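Local coordinates for protein LYND (Lyngbya aestuarii, PDB 4V1T) that probably uses ATP and magnesium to turn residues of a leader-bearing precursor peptide into heterocycles during cyanobactin biosynthesis, at residues C456-S460 / D479-Q483; D528-N532 / E548-R552; I603-A607 / F624-P630; L713-I718 / V730-P735. One frame throughout, in Å; residues are numbered along the deposited sequence.

Contact 1: residues C456-S460 / D479-Q483; sequences CLCFS and DWIPQ
A buried apolar contact joins the end of helix 454-457 and its following turn to the loop between helix 467-473 and strand 491-498, within the YcaO family region, and illustrates how one aromatic ring can organise irregular chain. After Leu457 the backbone leaves the helix at Cys458, whose positive phi (64/42) swings the chain into the extended Phe459 (-80/148). Ser460 then takes the N-cap of the next helix, 461-465. Facing Phe459, Trp480 to Pro482 run extended, and the closest CA pair is Phe459 with Ile481, 7.4 Å apart. The CA-to-CB bond of Phe459 points toward the other segment, with chi1 in the m well and chi2 near -83°. Ile481 CG2 sits over one face of the ring, 4.2 Å from its centroid in a CH-pi contact, while Ile481 CG1 lies 3.8 Å from Phe459 CE1. Phe459 CE2 comes within 3.4 Å of Pro482 CD, and Phe459 CZ within 3.4 Å of Trp480 O. Leu457 CD1 adds a 4.1 Å contact with Pro482 CG. Ile481 N and O bond instead to Asn471 and Arg467 of helix 467-473. Cohesion between the two segments therefore rests on shape and on the exclusion of water.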
loop_
_atom_site.group_PDB
_atom_site.type_symbol
_atom_site.label_atom_id
_atom_site.label_comp_id
_atom_site.label_asym_id
_atom_site.label_seq_id
_atom_site.Cartn_x
_atom_site.Cartn_y
_atom_site.Cartn_z
ATOM N N CYS B 456 -36.214 -10.720 22.273
ATOM C CA CYS B 456 -35.234 -10.580 21.208
ATOM C C CYS B 456 -34.981 -11.910 20.522
ATOM O O CYS B 456 -34.909 -11.966 19.303
ATOM C CB CYS B 456 -33.937 -10.016 21.769
ATOM S SG CYS B 456 -34.159 -8.390 22.514
ATOM N N LEU B 457 -34.864 -12.976 21.314
ATOM C CA LEU B 457 -34.508 -14.288 20.785
ATOM C C LEU B 457 -35.636 -14.887 19.964
ATOM O O LEU B 457 -35.428 -15.314 18.839
ATOM C CB LEU B 457 -34.124 -15.237 21.922
ATOM C CG LEU B 457 -32.932 -14.810 22.787
ATOM C CD1 LEU B 457 -32.770 -15.748 23.971
ATOM C CD2 LEU B 457 -31.641 -14.731 21.973
ATOM N N CYS B 458 -36.831 -14.907 20.534
ATOM C CA CYS B 458 -38.013 -15.418 19.853
ATOM C C CYS B 458 -37.905 -16.920 19.536
ATOM O O CYS B 458 -38.274 -17.363 18.451
ATOM C CB CYS B 458 -38.282 -14.625 18.558
ATOM S SG CYS B 458 -38.505 -12.841 18.769
ATOM N N PHE B 459 -37.400 -17.703 20.484
ATOM C CA PHE B 459 -37.460 -19.154 20.376
ATOM C C PHE B 459 -38.864 -19.637 20.787
ATOM O O PHE B 459 -39.515 -19.029 21.630
ATOM C CB PHE B 459 -36.405 -19.812 21.266
ATOM C CG PHE B 459 -35.008 -19.709 20.733
ATOM C CD1 PHE B 459 -34.547 -20.608 19.784
ATOM C CD2 PHE B 459 -34.143 -18.734 21.198
ATOM C CE1 PHE B 459 -33.254 -20.529 19.294
ATOM C CE2 PHE B 459 -32.844 -18.642 20.706
ATOM C CZ PHE B 459 -32.396 -19.541 19.755
ATOM N N SER B 460 -39.334 -20.723 20.189
ATOM C CA SER B 460 -40.648 -21.263 20.538
ATOM C C SER B 460 -40.593 -21.987 21.882
ATOM O O SER B 460 -39.509 -22.315 22.372
ATOM C CB SER B 460 -41.146 -22.225 19.464
ATOM O OG SER B 460 -40.566 -23.502 19.632
ATOM N N ASP B 479 -27.859 -22.236 15.163
ATOM C CA ASP B 479 -29.227 -22.536 15.606
ATOM C C ASP B 479 -29.235 -23.123 17.022
ATOM O O ASP B 479 -30.048 -23.984 17.343
ATOM C CB ASP B 479 -29.921 -23.497 14.634
ATOM C CG ASP B 479 -30.325 -22.834 13.333
ATOM O OD1 ASP B 479 -30.181 -21.607 13.201
ATOM O OD2 ASP B 479 -30.828 -23.554 12.448
ATOM N N TRP B 480 -28.327 -22.650 17.867
ATOM C CA TRP B 480 -28.231 -23.129 19.229
ATOM C C TRP B 480 -29.343 -22.514 20.060
ATOM O O TRP B 480 -29.519 -21.296 20.068
ATOM C CB TRP B 480 -26.877 -22.771 19.829
ATOM C CG TRP B 480 -26.660 -23.354 21.196
ATOM C CD1 TRP B 480 -26.422 -24.663 21.497
ATOM C CD2 TRP B 480 -26.645 -22.645 22.440
ATOM N NE1 TRP B 480 -26.268 -24.817 22.857
ATOM C CE2 TRP B 480 -26.397 -23.591 23.458
ATOM C CE3 TRP B 480 -26.816 -21.298 22.794
ATOM C CZ2 TRP B 480 -26.316 -23.237 24.807
ATOM C CZ3 TRP B 480 -26.733 -20.948 24.136
ATOM C CH2 TRP B 480 -26.489 -21.917 25.128
ATOM N N ILE B 481 -30.102 -23.368 20.747
ATOM C CA ILE B 481 -31.190 -22.908 21.600
ATOM C C ILE B 481 -30.677 -22.801 23.023
ATOM O O ILE B 481 -30.334 -23.815 23.617
ATOM C CB ILE B 481 -32.393 -23.864 21.562
ATOM C CG1 ILE B 481 -32.774 -24.179 20.107
ATOM C CG2 ILE B 481 -33.584 -23.260 22.319
ATOM C CD1 ILE B 481 -33.731 -25.356 19.972
ATOM N N PRO B 482 -30.635 -21.582 23.588
ATOM C CA PRO B 482 -30.100 -21.482 24.940
ATOM C C PRO B 482 -31.067 -21.998 25.983
ATOM O O PRO B 482 -32.226 -22.257 25.666
ATOM C CB PRO B 482 -29.858 -19.978 25.124
ATOM C CG PRO B 482 -30.626 -19.290 24.052
ATOM C CD PRO B 482 -31.233 -20.317 23.140
ATOM N N GLN B 483 -30.586 -22.165 27.209
ATOM C CA GLN B 483 -31.452 -22.496 28.331
ATOM C C GLN B 483 -32.434 -21.347 28.540
ATOM O O GLN B 483 -32.231 -20.243 28.025
ATOM C CB GLN B 483 -30.636 -22.737 29.606
ATOM C CG GLN B 483 -29.577 -23.824 29.491
ATOM C CD GLN B 483 -28.618 -23.824 30.661
ATOM O OE1 GLN B 483 -28.900 -23.241 31.702
ATOM N NE2 GLN B 483 -27.473 -24.470 30.492
#

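Contact 2: residues D528-N532 / E548-R552; sequences DSNGN and ELVER. With MG (magnesium ion), chain O; PO4 (phosphate ion), chain P.
Asn530, Glu548 and Leu549 bury the most surface where a tight turn meets a helix, an example of one acidic side chain serving both fold and metal. The segment 528-532 makes a type II beta turn from Ser529 to Asn532, closed by Asn532 N to Ser529 O at 3.1 Å, with Asn530 at -71/122 and Gly531 at 94/-10. Gly531 lies nearest helix residue Leu549, CA to CA 5.4 Å; a CB there would collide with Leu549 CD2, which already sits 3.5 Å from Gly531 CA. Asn530, chi1 t, reaches the helix with OD1, accepting a hydrogen bond from Arg552 NE at 3.3 Å and lying 3.4 Å from Leu549 CD2. Water 1 bridges Asn530 ND2 (3.2 Å) and Leu549 O (2.7 Å). Glu548, chi1 and chi2 t with chi3 near 83°, divides its carboxylate: OE1 accepts Gly531 N at 3.0 Å, while OE2 binds magnesium at 2.1 Å. Waters 2, 3 and 4, O2 of a phosphate probably from the crystallisation liquor, and one further atom from elsewhere also coordinate the ion; waters 2 and 3 donate to Asn532 O. Glu548 belongs to the ADP pocket, so the turn borders the nucleotide site. Helix 538-561 carries the acidic residue, Lys731 of strand 728-733 bonds to Asn532 OD1 and Asn530 O, and Glu551 faces strand 621-626.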
loop_
_atom_site.group_PDB
_atom_site.type_symbol
_atom_site.label_atom_id
_atom_site.label_comp_id
_atom_site.label_asym_id
_atom_site.label_seq_id
_atom_site.Cartn_x
_atom_site.Cartn_y
_atom_site.Cartn_z
ATOM N N ASP B 528 -25.100 -12.484 19.439
ATOM C CA ASP B 528 -25.004 -12.690 17.999
ATOM C C ASP B 528 -24.574 -11.397 17.302
ATOM O O ASP B 528 -24.456 -10.339 17.936
ATOM C CB ASP B 528 -26.332 -13.214 17.426
ATOM C CG ASP B 528 -27.503 -12.277 17.665
ATOM O OD1 ASP B 528 -27.331 -11.042 17.648
ATOM O OD2 ASP B 528 -28.623 -12.791 17.855
ATOM N N SER B 529 -24.352 -11.489 15.996
ATOM C CA SER B 529 -23.814 -10.378 15.218
ATOM C C SER B 529 -24.897 -9.561 14.527
ATOM O O SER B 529 -24.600 -8.584 13.854
ATOM C CB SER B 529 -22.817 -10.905 14.176
ATOM O OG SER B 529 -23.449 -11.747 13.229
ATOM N N ASN B 530 -26.157 -9.955 14.689
ATOM C CA ASN B 530 -27.248 -9.290 13.985
ATOM C C ASN B 530 -27.524 -7.874 14.507
ATOM O O ASN B 530 -27.826 -7.673 15.679
ATOM C CB ASN B 530 -28.531 -10.127 14.063
ATOM C CG ASN B 530 -29.600 -9.621 13.124
ATOM O OD1 ASN B 530 -29.311 -8.818 12.227
ATOM N ND2 ASN B 530 -30.836 -10.080 13.314
ATOM N N GLY B 531 -27.428 -6.897 13.612
ATOM C CA GLY B 531 -27.610 -5.504 13.969
ATOM C C GLY B 531 -26.294 -4.821 14.292
ATOM O O GLY B 531 -26.248 -3.606 14.463
ATOM N N ASN B 532 -25.228 -5.603 14.401
ATOM C CA ASN B 532 -23.914 -5.052 14.653
ATOM C C ASN B 532 -23.386 -4.390 13.394
ATOM O O ASN B 532 -23.472 -4.958 12.303
ATOM C CB ASN B 532 -22.929 -6.130 15.098
ATOM C CG ASN B 532 -23.299 -6.747 16.428
ATOM O OD1 ASN B 532 -24.463 -7.102 16.668
ATOM N ND2 ASN B 532 -22.310 -6.887 17.301
ATOM N N GLU B 548 -29.419 -3.919 8.485
ATOM C CA GLU B 548 -29.103 -5.322 8.651
ATOM C C GLU B 548 -30.308 -6.031 9.269
ATOM O O GLU B 548 -30.730 -7.060 8.776
ATOM C CB GLU B 548 -27.862 -5.524 9.512
ATOM C CG GLU B 548 -27.397 -6.975 9.551
ATOM C CD GLU B 548 -25.952 -7.097 9.964
ATOM O OE1 GLU B 548 -25.673 -7.076 11.176
ATOM O OE2 GLU B 548 -25.091 -7.193 9.069
ATOM N N LEU B 549 -30.886 -5.455 10.314
ATOM C CA LEU B 549 -32.053 -6.059 10.963
ATOM C C LEU B 549 -33.227 -6.311 9.996
ATOM O O LEU B 549 -33.826 -7.385 10.022
ATOM C CB LEU B 549 -32.521 -5.184 12.122
ATOM C CG LEU B 549 -31.568 -5.027 13.315
ATOM C CD1 LEU B 549 -32.277 -4.295 14.440
ATOM C CD2 LEU B 549 -31.046 -6.363 13.827
ATOM N N VAL B 550 -33.550 -5.340 9.145
ATOM C CA VAL B 550 -34.673 -5.498 8.219
ATOM C C VAL B 550 -34.308 -6.513 7.147
ATOM O O VAL B 550 -35.172 -7.223 6.629
ATOM C CB VAL B 550 -35.099 -4.157 7.537
ATOM C CG1 VAL B 550 -36.212 -4.387 6.515
ATOM C CG2 VAL B 550 -35.555 -3.135 8.578
ATOM N N GLU B 551 -33.021 -6.584 6.826
ATOM C CA GLU B 551 -32.523 -7.589 5.891
ATOM C C GLU B 551 -32.801 -8.995 6.404
ATOM O O GLU B 551 -33.347 -9.818 5.682
ATOM C CB GLU B 551 -31.019 -7.407 5.663
ATOM C CG GLU B 551 -30.329 -8.504 4.858
ATOM C CD GLU B 551 -28.827 -8.491 5.061
ATOM O OE1 GLU B 551 -28.221 -7.402 4.997
ATOM O OE2 GLU B 551 -28.258 -9.568 5.308
ATOM N N ARG B 552 -32.422 -9.261 7.651
ATOM C CA ARG B 552 -32.550 -10.610 8.219
ATOM C C ARG B 552 -34.017 -10.969 8.419
ATOM O O ARG B 552 -34.417 -12.113 8.181
ATOM C CB ARG B 552 -31.834 -10.749 9.560
ATOM C CG ARG B 552 -30.539 -10.003 9.711
ATOM C CD ARG B 552 -29.408 -10.545 8.881
ATOM N NE ARG B 552 -28.151 -10.429 9.618
ATOM C CZ ARG B 552 -26.943 -10.528 9.092
ATOM N NH1 ARG B 552 -26.784 -10.709 7.796
ATOM N NH2 ARG B 552 -25.886 -10.415 9.874
HETATM MG MG MG O . -22.960 -7.255 9.149
HETATM P P PO4 P . -22.622 -10.175 7.565
HETATM O O1 PO4 P . -23.172 -11.498 8.071
HETATM O O2 PO4 P . -22.931 -9.080 8.553
HETATM O O3 PO4 P . -23.249 -9.869 6.225
HETATM O O4 PO4 P . -21.116 -10.306 7.458
HETATM O O HOH W 1 -33.610 -9.068 12.186
HETATM O O HOH W 2 -23.080 -5.225 9.746
HETATM O O HOH W 3 -22.722 -7.343 11.244
HETATM O O HOH W 4 -20.857 -7.023 9.216
#

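Contact 3: residues I603-A607 / F624-P630; sequences IPAFA and FGAHLDP
Three backbone hydrogen bonds tie segment 603-607 to segment 624-630. Phe606 and Gly625 form a reciprocal pair, Phe606 N to Gly625 O at 2.9 Å and Gly625 N to Phe606 O at 3.3 Å; further along, His627 N donates to Pro604 O at 3.2 Å. Between these bonds lie close CA-H...O contacts, such as Ala605 CA to Gly625 O at 3.4 Å and Ala626 CA to Pro604 O at 3.3 Å. The strand segments 605-607 and 624-626 run antiparallel at 169°, with axes 4.8 Å apart. Ala605 with Ala626 (CA-CA 4.1 Å) and Ala607 with Phe624 (4.7 Å) are non-hydrogen-bonded pairs, flanking the hydrogen-bonded Phe606-Gly625 pair (5.6 Å). This is the open end of a beta hairpin in a three-stranded antiparallel sheet, whose central strand, 605-612, also pairs with 590-596. On the face carrying the alanines, Ala605 CB meets Ala626 CB at 3.8 Å and Ala607 CB meets the ring edge of Phe624 at CD1, 3.9 Å away; Phe624 packs on helix 538-561. On the other face Phe606, chi1 m, reaches Pro630 CB with CE2 at 4.1 Å and packs against helix 630-649. Beyond the strands, Pro604 CB lies 3.8 Å from Pro630 CB. Asp629 N-caps helix 630-649 through Thr631 N, and Ile603 CG1 touches Leu628 CD2 at 4.1 Å.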
loop_
_atom_site.group_PDB
_atom_site.type_symbol
_atom_site.label_atom_id
_atom_site.label_comp_id
_atom_site.label_asym_id
_atom_site.label_seq_id
_atom_site.Cartn_x
_atom_site.Cartn_y
_atom_site.Cartn_z
ATOM N N ILE B 603 -39.041 -0.952 3.324
ATOM C CA ILE B 603 -37.645 -0.663 3.027
ATOM C C ILE B 603 -37.126 -1.747 2.096
ATOM O O ILE B 603 -37.165 -2.918 2.444
ATOM C CB ILE B 603 -36.785 -0.622 4.303
ATOM C CG1 ILE B 603 -37.303 0.473 5.252
ATOM C CG2 ILE B 603 -35.323 -0.384 3.945
ATOM C CD1 ILE B 603 -36.622 0.500 6.608
ATOM N N PRO B 604 -36.629 -1.365 0.909
ATOM C CA PRO B 604 -36.279 -2.415 -0.045
ATOM C C PRO B 604 -35.224 -3.388 0.472
ATOM O O PRO B 604 -34.188 -2.989 0.995
ATOM C CB PRO B 604 -35.768 -1.647 -1.267
ATOM C CG PRO B 604 -35.641 -0.232 -0.862
ATOM C CD PRO B 604 -36.451 -0.010 0.360
ATOM N N ALA B 605 -35.518 -4.669 0.318
ATOM C CA ALA B 605 -34.640 -5.731 0.751
ATOM C C ALA B 605 -34.654 -6.790 -0.330
ATOM O O ALA B 605 -35.706 -7.084 -0.909
ATOM C CB ALA B 605 -35.112 -6.312 2.076
ATOM N N PHE B 606 -33.492 -7.362 -0.605
ATOM C CA PHE B 606 -33.372 -8.300 -1.705
ATOM C C PHE B 606 -32.532 -9.520 -1.367
ATOM O O PHE B 606 -31.706 -9.492 -0.457
ATOM C CB PHE B 606 -32.772 -7.585 -2.911
ATOM C CG PHE B 606 -33.598 -6.435 -3.396
ATOM C CD1 PHE B 606 -34.593 -6.633 -4.341
ATOM C CD2 PHE B 606 -33.383 -5.158 -2.906
ATOM C CE1 PHE B 606 -35.358 -5.572 -4.794
ATOM C CE2 PHE B 606 -34.143 -4.094 -3.357
ATOM C CZ PHE B 606 -35.134 -4.300 -4.296
ATOM N N ALA B 607 -32.764 -10.591 -2.118
ATOM C CA ALA B 607 -31.917 -11.773 -2.081
ATOM C C ALA B 607 -31.328 -12.014 -3.464
ATOM O O ALA B 607 -32.055 -12.168 -4.440
ATOM C CB ALA B 607 -32.710 -12.980 -1.636
ATOM N N PHE B 624 -27.634 -11.210 0.652
ATOM C CA PHE B 624 -28.733 -10.322 1.013
ATOM C C PHE B 624 -28.280 -8.892 1.201
ATOM O O PHE B 624 -27.091 -8.618 1.413
ATOM C CB PHE B 624 -29.374 -10.790 2.307
ATOM C CG PHE B 624 -29.539 -12.262 2.399
ATOM C CD1 PHE B 624 -30.424 -12.920 1.574
ATOM C CD2 PHE B 624 -28.820 -12.990 3.333
ATOM C CE1 PHE B 624 -30.589 -14.282 1.676
ATOM C CE2 PHE B 624 -28.979 -14.347 3.443
ATOM C CZ PHE B 624 -29.868 -14.995 2.617
ATOM N N GLY B 625 -29.243 -7.985 1.134
ATOM C CA GLY B 625 -28.985 -6.572 1.327
ATOM C C GLY B 625 -30.290 -5.817 1.468
ATOM O O GLY B 625 -31.285 -6.154 0.832
ATOM N N ALA B 626 -30.287 -4.807 2.325
ATOM C CA ALA B 626 -31.417 -3.908 2.461
ATOM C C ALA B 626 -30.890 -2.497 2.640
ATOM O O ALA B 626 -29.840 -2.289 3.241
ATOM C CB ALA B 626 -32.295 -4.308 3.647
ATOM N N HIS B 627 -31.620 -1.532 2.096
ATOM C CA HIS B 627 -31.212 -0.137 2.151
ATOM C C HIS B 627 -32.411 0.709 1.762
ATOM O O HIS B 627 -33.349 0.191 1.160
ATOM C CB HIS B 627 -30.042 0.114 1.197
ATOM C CG HIS B 627 -29.243 1.335 1.525
ATOM N ND1 HIS B 627 -29.472 2.555 0.930
ATOM C CD2 HIS B 627 -28.212 1.521 2.380
ATOM C CE1 HIS B 627 -28.616 3.443 1.404
ATOM N NE2 HIS B 627 -27.843 2.842 2.288
ATOM N N LEU B 628 -32.409 1.990 2.122
ATOM C CA LEU B 628 -33.503 2.862 1.717
ATOM C C LEU B 628 -33.490 2.998 0.194
ATOM O O LEU B 628 -34.534 3.079 -0.445
ATOM C CB LEU B 628 -33.407 4.228 2.411
ATOM C CG LEU B 628 -33.804 4.254 3.899
ATOM C CD1 LEU B 628 -33.533 5.617 4.512
ATOM C CD2 LEU B 628 -35.268 3.880 4.100
ATOM N N ASP B 629 -32.291 2.994 -0.371
ATOM C CA ASP B 629 -32.089 3.074 -1.814
ATOM C C ASP B 629 -32.025 1.665 -2.390
ATOM O O ASP B 629 -31.080 0.931 -2.103
ATOM C CB ASP B 629 -30.795 3.827 -2.128
ATOM C CG ASP B 629 -30.611 4.093 -3.616
ATOM O OD1 ASP B 629 -31.282 3.443 -4.446
ATOM O OD2 ASP B 629 -29.781 4.964 -3.959
ATOM N N PRO B 630 -33.028 1.281 -3.203
ATOM C CA PRO B 630 -33.093 -0.100 -3.685
ATOM C C PRO B 630 -31.909 -0.461 -4.564
ATOM O O PRO B 630 -31.533 -1.632 -4.624
ATOM C CB PRO B 630 -34.399 -0.137 -4.490
ATOM C CG PRO B 630 -34.627 1.272 -4.900
ATOM C CD PRO B 630 -34.100 2.112 -3.780
#

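Contact 4: residues L713-I718 / V730-P735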
loop_
_atom_site.group_PDB
_atom_site.type_symbol
_atom_site.label_atom_id
_atom_site.label_comp_id
_atom_site.label_asym_id
_atom_site.label_seq_id
_atom_site.Cartn_x
_atom_site.Cartn_y
_atom_site.Cartn_z
ATOM N N LEU B 713 -42.750 -1.232 16.810
ATOM C CA LEU B 713 -41.422 -1.750 17.139
ATOM C C LEU B 713 -40.507 -0.666 17.711
ATOM O O LEU B 713 -40.418 0.441 17.174
ATOM C CB LEU B 713 -40.775 -2.356 15.893
ATOM C CG LEU B 713 -41.522 -3.536 15.259
ATOM C CD1 LEU B 713 -40.891 -3.930 13.931
ATOM C CD2 LEU B 713 -41.548 -4.727 16.197
ATOM N N GLU B 714 -39.828 -1.002 18.804
ATOM C CA GLU B 714 -38.866 -0.103 19.441
ATOM C C GLU B 714 -37.448 -0.395 18.939
ATOM O O GLU B 714 -37.083 -1.546 18.744
ATOM C CB GLU B 714 -38.939 -0.254 20.962
ATOM C CG GLU B 714 -38.004 0.657 21.738
ATOM C CD GLU B 714 -38.207 0.542 23.236
ATOM O OE1 GLU B 714 -38.617 -0.544 23.700
ATOM O OE2 GLU B 714 -37.953 1.535 23.947
ATOM N N THR B 715 -36.650 0.649 18.739
ATOM C CA THR B 715 -35.276 0.485 18.256
ATOM C C THR B 715 -34.256 0.957 19.293
ATOM O O THR B 715 -34.231 2.131 19.658
ATOM C CB THR B 715 -35.040 1.252 16.936
ATOM O OG1 THR B 715 -34.626 2.586 17.221
ATOM C CG2 THR B 715 -36.290 1.266 16.088
ATOM N N LEU B 716 -33.432 0.032 19.776
ATOM C CA LEU B 716 -32.423 0.334 20.782
ATOM C C LEU B 716 -31.033 0.384 20.162
ATOM O O LEU B 716 -30.815 -0.145 19.076
ATOM C CB LEU B 716 -32.435 -0.724 21.892
ATOM C CG LEU B 716 -33.692 -0.826 22.758
ATOM C CD1 LEU B 716 -33.591 -2.017 23.703
ATOM C CD2 LEU B 716 -33.947 0.459 23.533
ATOM N N VAL B 717 -30.098 1.016 20.868
ATOM C CA VAL B 717 -28.707 1.067 20.438
ATOM C C VAL B 717 -27.760 0.884 21.615
ATOM O O VAL B 717 -27.935 1.520 22.660
ATOM C CB VAL B 717 -28.367 2.411 19.772
ATOM C CG1 VAL B 717 -26.977 2.350 19.166
ATOM C CG2 VAL B 717 -29.393 2.761 18.707
ATOM N N ILE B 718 -26.753 0.030 21.434
ATOM C CA ILE B 718 -25.639 -0.043 22.367
ATOM C C ILE B 718 -24.343 0.338 21.652
ATOM O O ILE B 718 -23.917 -0.311 20.698
ATOM C CB ILE B 718 -25.526 -1.434 23.043
ATOM C CG1 ILE B 718 -24.268 -1.516 23.919
ATOM C CG2 ILE B 718 -25.565 -2.557 22.028
ATOM C CD1 ILE B 718 -24.250 -0.524 25.077
ATOM N N VAL B 730 -21.569 -0.161 16.727
ATOM C CA VAL B 730 -22.798 -0.284 17.515
ATOM C C VAL B 730 -23.477 -1.622 17.294
ATOM O O VAL B 730 -23.194 -2.325 16.326
ATOM C CB VAL B 730 -23.820 0.800 17.158
ATOM C CG1 VAL B 730 -23.262 2.191 17.432
ATOM C CG2 VAL B 730 -24.236 0.664 15.702
ATOM N N LYS B 731 -24.380 -1.963 18.203
ATOM C CA LYS B 731 -25.338 -3.026 17.956
ATOM C C LYS B 731 -26.719 -2.419 18.068
ATOM O O LYS B 731 -27.078 -1.882 19.112
ATOM C CB LYS B 731 -25.173 -4.189 18.938
ATOM C CG LYS B 731 -26.224 -5.286 18.768
ATOM C CD LYS B 731 -25.926 -6.509 19.623
ATOM C CE LYS B 731 -26.840 -7.684 19.270
ATOM N NZ LYS B 731 -26.451 -8.331 17.980
ATOM N N VAL B 732 -27.470 -2.478 16.969
ATOM C CA VAL B 732 -28.851 -2.030 16.946
ATOM C C VAL B 732 -29.777 -3.218 17.185
ATOM O O VAL B 732 -29.628 -4.257 16.543
ATOM C CB VAL B 732 -29.202 -1.382 15.608
ATOM C CG1 VAL B 732 -30.588 -0.781 15.663
ATOM C CG2 VAL B 732 -28.161 -0.321 15.247
ATOM N N THR B 733 -30.732 -3.043 18.098
ATOM C CA THR B 733 -31.679 -4.088 18.445
ATOM C C THR B 733 -33.103 -3.581 18.348
ATOM O O THR B 733 -33.447 -2.590 18.982
ATOM C CB THR B 733 -31.432 -4.615 19.871
ATOM O OG1 THR B 733 -30.168 -5.283 19.900
ATOM C CG2 THR B 733 -32.528 -5.610 20.297
ATOM N N VAL B 734 -33.920 -4.282 17.561
ATOM C CA VAL B 734 -35.338 -3.980 17.425
ATOM C C VAL B 734 -36.142 -5.214 17.834
ATOM O O VAL B 734 -36.414 -6.083 17.010
ATOM C CB VAL B 734 -35.700 -3.553 15.992
ATOM C CG1 VAL B 734 -37.172 -3.205 15.900
ATOM C CG2 VAL B 734 -34.874 -2.340 15.566
ATOM N N PRO B 735 -36.513 -5.306 19.118
ATOM C CA PRO B 735 -37.191 -6.506 19.623
ATOM C C PRO B 735 -38.434 -6.874 18.825
ATOM O O PRO B 735 -39.300 -6.033 18.622
ATOM C CB PRO B 735 -37.566 -6.111 21.052
ATOM C CG PRO B 735 -36.539 -5.100 21.435
ATOM C CD PRO B 735 -36.290 -4.316 20.187
#
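An antiparallel beta hairpin, strand 716-719 with strand 728-733, exemplifies how regular pairing builds a larger antiparallel sheet, in which 716-719 also pairs with 491-498 and 728-733 with 532-535. Leu713 precedes the strand and packs its CB 3.7 Å from Val734 CG1. Glu714 follows, its carbonyl O 3.3 Å from Val734 CA and 3.2 Å from Pro735 CD, while its carboxylate turns to Ser498. Thr715 sets its CB 3.8 Å from Val734 CG2 and touches Phe546 of helix 538-561. True ladder pairing starts at Leu716, which exchanges bonds with Thr733: Leu716 N to Thr733 O at 2.7 Å, and Thr733 N to Leu716 O at 3.1 Å. The axes of strand segments 716-718 and 730-733 approach to 4.8 Å, their directions 160° apart. Val717 pairs with Val732 without hydrogen bonds between them, CA-CA 4.7 Å; their side chains share one face of the sheet, opposite that of Leu716, Ile718, Lys731 and Thr733. Ile718 pairs with Lys731, whose NZ hydrogen-bonds Asn532 OD1 and forms a salt bridge with Asp528 OD1. Their backbones join through Ile718 N to Lys731 O and Lys731 N to Ile718 O, both at 3.0 Å.

Overall arrangement
Four largely buried contacts within one YcaO region show chemistry following position. Contacts 3 and 4 join the two strands of antiparallel hairpins in separate sheets, held by backbone bonds, whereas contact 1, the farthest of the four from the chain's centre, relies on apolar packing. Contact 2 lies between the hairpins and is the one in which side-chain polar groups and a metal do most of the joining, with a magnesium ion bound by Glu548. Its helix 538-561 also packs on contact 3, Glu551 CB meeting Ala626 CB at 3.9 Å, and on contact 4, Leu549 CD1 meeting Val734 CG2 at 3.4 Å. Contact 1 reaches contact 4 through Cys456 SG, 3.9 Å from Thr733 CG2, but does not touch contacts 2 or 3.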